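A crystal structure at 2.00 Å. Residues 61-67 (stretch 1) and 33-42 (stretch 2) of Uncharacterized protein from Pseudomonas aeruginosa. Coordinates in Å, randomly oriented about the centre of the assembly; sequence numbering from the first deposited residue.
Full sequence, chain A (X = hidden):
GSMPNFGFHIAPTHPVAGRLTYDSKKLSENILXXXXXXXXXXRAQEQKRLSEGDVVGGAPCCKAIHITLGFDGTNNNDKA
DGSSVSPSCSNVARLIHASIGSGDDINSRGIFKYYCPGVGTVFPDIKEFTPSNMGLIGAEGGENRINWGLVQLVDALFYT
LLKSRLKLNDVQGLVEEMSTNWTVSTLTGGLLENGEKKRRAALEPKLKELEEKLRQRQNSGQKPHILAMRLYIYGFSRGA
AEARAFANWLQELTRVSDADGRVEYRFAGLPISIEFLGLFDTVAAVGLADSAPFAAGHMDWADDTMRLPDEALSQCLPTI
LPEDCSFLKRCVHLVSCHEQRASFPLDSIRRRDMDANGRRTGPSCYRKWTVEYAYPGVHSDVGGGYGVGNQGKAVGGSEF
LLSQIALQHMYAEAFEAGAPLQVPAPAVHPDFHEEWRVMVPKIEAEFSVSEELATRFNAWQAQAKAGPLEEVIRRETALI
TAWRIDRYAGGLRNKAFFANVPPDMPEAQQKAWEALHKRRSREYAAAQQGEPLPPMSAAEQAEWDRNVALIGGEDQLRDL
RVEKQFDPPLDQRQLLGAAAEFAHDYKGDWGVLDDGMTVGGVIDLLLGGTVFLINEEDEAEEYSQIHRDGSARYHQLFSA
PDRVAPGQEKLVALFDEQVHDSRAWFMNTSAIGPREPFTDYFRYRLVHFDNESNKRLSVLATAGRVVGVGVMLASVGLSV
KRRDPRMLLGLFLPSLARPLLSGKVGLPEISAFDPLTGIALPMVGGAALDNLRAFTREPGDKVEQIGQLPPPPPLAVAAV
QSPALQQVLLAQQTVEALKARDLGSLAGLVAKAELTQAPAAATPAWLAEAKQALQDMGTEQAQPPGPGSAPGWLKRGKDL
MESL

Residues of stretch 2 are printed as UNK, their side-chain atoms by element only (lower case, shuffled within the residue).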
# COMPACT_ATOMS: atom_id res chain seq x y z
N CYS A 61 -27.16 28.21 -10.66
CA CYS A 61 -26.65 29.39 -9.95
C CYS A 61 -25.25 29.19 -9.36
O CYS A 61 -24.34 29.99 -9.61
CB CYS A 61 -27.62 29.82 -8.85
SG CYS A 61 -28.16 28.51 -7.76
N CYS A 62 -25.07 28.13 -8.57
CA CYS A 62 -23.76 27.83 -7.98
C CYS A 62 -23.50 26.33 -8.00
O CYS A 62 -24.43 25.54 -8.22
CB CYS A 62 -23.69 28.36 -6.56
SG CYS A 62 -25.31 28.45 -5.75
N LYS A 63 -22.25 25.93 -7.78
CA LYS A 63 -21.91 24.51 -7.63
C LYS A 63 -20.62 24.30 -6.85
O LYS A 63 -19.67 25.07 -6.98
CB LYS A 63 -21.83 23.82 -8.99
CG LYS A 63 -20.71 24.32 -9.90
CD LYS A 63 -20.73 23.65 -11.27
CE LYS A 63 -19.50 24.08 -12.08
NZ LYS A 63 -19.60 23.76 -13.53
N ALA A 64 -20.58 23.26 -6.02
CA ALA A 64 -19.31 22.85 -5.44
C ALA A 64 -18.65 21.91 -6.43
O ALA A 64 -19.31 21.35 -7.31
CB ALA A 64 -19.52 22.17 -4.11
N ILE A 65 -17.34 21.75 -6.32
CA ILE A 65 -16.64 20.77 -7.14
C ILE A 65 -16.38 19.55 -6.27
O ILE A 65 -15.73 19.66 -5.23
CB ILE A 65 -15.32 21.34 -7.71
CG1 ILE A 65 -15.61 22.68 -8.39
CG2 ILE A 65 -14.68 20.35 -8.70
CD1 ILE A 65 -14.40 23.31 -8.99
N HIS A 66 -16.92 18.40 -6.67
CA HIS A 66 -16.79 17.19 -5.87
C HIS A 66 -15.85 16.25 -6.60
O HIS A 66 -16.08 15.93 -7.77
CB HIS A 66 -18.16 16.53 -5.64
CG HIS A 66 -19.10 17.32 -4.77
ND1 HIS A 66 -19.14 17.18 -3.40
CD2 HIS A 66 -20.05 18.23 -5.09
CE1 HIS A 66 -20.07 17.98 -2.91
NE2 HIS A 66 -20.64 18.63 -3.91
N ILE A 67 -14.79 15.82 -5.91
CA ILE A 67 -13.73 15.06 -6.57
C ILE A 67 -13.42 13.77 -5.83
O ILE A 67 -13.03 13.80 -4.67
CB ILE A 67 -12.43 15.86 -6.64
CG1 ILE A 67 -12.64 17.20 -7.38
CG2 ILE A 67 -11.33 15.04 -7.30
CD1 ILE A 67 -11.52 18.20 -7.12
N UNK A 33 -26.11 16.27 1.65
CA UNK A 33 -24.71 16.53 2.02
C UNK A 33 -23.92 17.09 0.84
O UNK A 33 -23.14 18.03 1.00
c UNK A 33 -24.16 13.42 5.85
c UNK A 33 -24.04 15.26 2.55
c UNK A 33 -24.17 15.10 4.04
c UNK A 33 -23.49 13.85 4.56
n UNK A 33 -23.28 12.55 6.69
N UNK A 34 -24.11 16.51 -0.34
CA UNK A 34 -23.42 17.04 -1.51
C UNK A 34 -23.78 18.49 -1.84
O UNK A 34 -22.95 19.23 -2.37
n UNK A 34 -23.40 12.48 -3.14
c UNK A 34 -23.68 13.75 -3.42
o UNK A 34 -24.46 14.08 -4.31
c UNK A 34 -23.02 14.79 -2.57
c UNK A 34 -23.68 16.14 -2.72
N UNK A 35 -25.01 18.89 -1.52
CA UNK A 35 -25.50 20.22 -1.87
C UNK A 35 -25.43 21.22 -0.71
O UNK A 35 -26.11 22.25 -0.74
o UNK A 35 -29.56 19.53 -2.92
n UNK A 35 -29.12 18.53 -4.88
c UNK A 35 -26.96 20.15 -2.34
c UNK A 35 -28.75 19.11 -3.74
c UNK A 35 -27.25 19.23 -3.50
N UNK A 36 -24.62 20.94 0.30
CA UNK A 36 -24.58 21.80 1.49
C UNK A 36 -23.97 23.18 1.19
O UNK A 36 -24.49 24.21 1.65
c UNK A 36 -23.85 21.12 2.66
o UNK A 36 -22.49 20.86 2.34
N UNK A 37 -22.90 23.20 0.41
CA UNK A 37 -22.28 24.45 -0.03
C UNK A 37 -23.27 25.39 -0.73
O UNK A 37 -23.35 26.58 -0.39
o UNK A 37 -19.22 22.73 -0.57
c UNK A 37 -21.10 24.15 -0.96
o UNK A 37 -19.49 24.44 0.78
c UNK A 37 -19.85 23.74 -0.20
N UNK A 38 -24.01 24.84 -1.69
CA UNK A 38 -25.04 25.58 -2.41
C UNK A 38 -26.10 26.12 -1.46
O UNK A 38 -26.55 27.24 -1.62
c UNK A 38 -25.72 24.70 -3.46
c UNK A 38 -25.55 23.43 -5.63
c UNK A 38 -24.81 24.26 -4.59
o UNK A 38 -24.98 22.43 -6.12
o UNK A 38 -26.70 23.79 -5.96
N UNK A 39 -26.49 25.32 -0.47
CA UNK A 39 -27.46 25.76 0.52
C UNK A 39 -26.97 26.97 1.30
O UNK A 39 -27.68 27.98 1.39
c UNK A 39 -28.91 23.81 1.18
c UNK A 39 -29.35 23.03 2.39
c UNK A 39 -27.74 24.65 1.52
n UNK A 39 -29.90 21.76 1.96
c UNK A 39 -29.17 20.68 1.77
n UNK A 39 -29.75 19.57 1.36
n UNK A 39 -27.86 20.70 2.01
N UNK A 40 -25.77 26.87 1.87
CA UNK A 40 -25.18 27.99 2.59
C UNK A 40 -25.16 29.24 1.71
O UNK A 40 -25.57 30.32 2.13
c UNK A 40 -23.15 28.91 3.73
c UNK A 40 -23.74 27.70 3.02
c UNK A 40 -23.70 26.49 3.92
N UNK A 41 -24.69 29.07 0.47
CA UNK A 41 -24.51 30.20 -0.43
C UNK A 41 -25.84 30.82 -0.89
O UNK A 41 -25.91 32.02 -1.13
c UNK A 41 -23.46 30.89 -2.62
c UNK A 41 -24.01 32.03 -4.66
c UNK A 41 -23.04 32.98 -4.40
c UNK A 41 -23.69 29.78 -1.65
c UNK A 41 -22.27 32.88 -3.25
c UNK A 41 -24.22 31.00 -3.77
c UNK A 41 -22.48 31.85 -2.37
N UNK A 42 -26.87 30.00 -1.00
CA UNK A 42 -28.16 30.43 -1.53
C UNK A 42 -28.99 31.09 -0.43
O UNK A 42 -29.72 32.05 -0.70
c UNK A 42 -28.92 29.23 -2.09
o UNK A 42 -29.14 28.26 -1.08
O HOH W 1 -26.87 25.88 -8.52

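Position 33 carries four carbons in a row ending in nitrogen, an unbranched amine whose end leads away from the strand and makes no contact with stretch 1: Lys33.

At position 34 three carbons follow, the third bearing one oxygen and one nitrogen. This amide end leads away and is hydrogen-bonded elsewhere in the structure; CB of position 34 still lies 4.1 Å from CE1 of His66, and the backbone O makes the polar contact. The residue is Gln34. NE2 of His66 lies 2.8 Å from O of Gln34, a weak hydrogen bond because the N-H...O angle is only 125°, although the oxygen sits at the ring edge, near its plane.

Position 35 repeats the pattern of three carbons with a terminal O and N; its CA-to-CB bond points away from the strand. This is Gln35, which leaves helical phi/psi and serves as N-cap of the next helix.

One carbon and one oxygen at position 36, without contact to stretch 1, define Ser36.

Position 37 has two carbons, the second carrying two oxygens, a short carboxylate. Its CA-to-CB bond points toward the strand, and one oxygen packs against CB of Ala64. It is Asp37: OD2 of Asp37 lies 3.6 Å from CB of Ala64, and both carboxylate oxygens are hydrogen-bonded elsewhere.

A third carbon before the two oxygens lengthens the carboxylate at position 38. The bond to CB runs sideways, but the end comes nearer the strand, its last carbon approaching O of Cys62. This is Glu38, with CD of Glu38 3.5 Å from O of Cys62.

Position 39 shows three carbons, a nitrogen, then a carbon with two more nitrogens, the guanidinium of Arg39, whose CA-to-CB bond points away from the strand; it makes no contact with stretch 1.

Position 40 has a carbon bearing two carbons, out of reach of stretch 1: the fork of Val40.

At position 41 one carbon leads to a six-carbon ring without oxygen, a ring carbon lying 3.4 Å from SG of Cys62. This is Phe41, and that carbon is CD2; SG of Cys62 approaches the ring obliquely, 69° off the normal.

Position 42, one carbon and one oxygen with no contact within 4.5 Å, is Ser42.

The contact follows from strand alternation: Cys62, Ala64 and His66 point toward stretch 2, whereas Lys63 and Ile65 point away. Strand and second helix run at 149°, roughly antiparallel, so Phe41 and Asp37 meet Cys62 and Ala64 in reverse order; Gln34, in the preceding helix, continues the order to His66. Water 1 ties the cysteine end together, its O donating to O of Cys62 at 2.5 Å and, weakly, to OE1 of Glu38 at 3.3 Å. The contact buries 380 Å², both sides summed, with one weak direct hydrogen bond at the histidine end.

Stretch 2 33-42: KQQSDERVFS
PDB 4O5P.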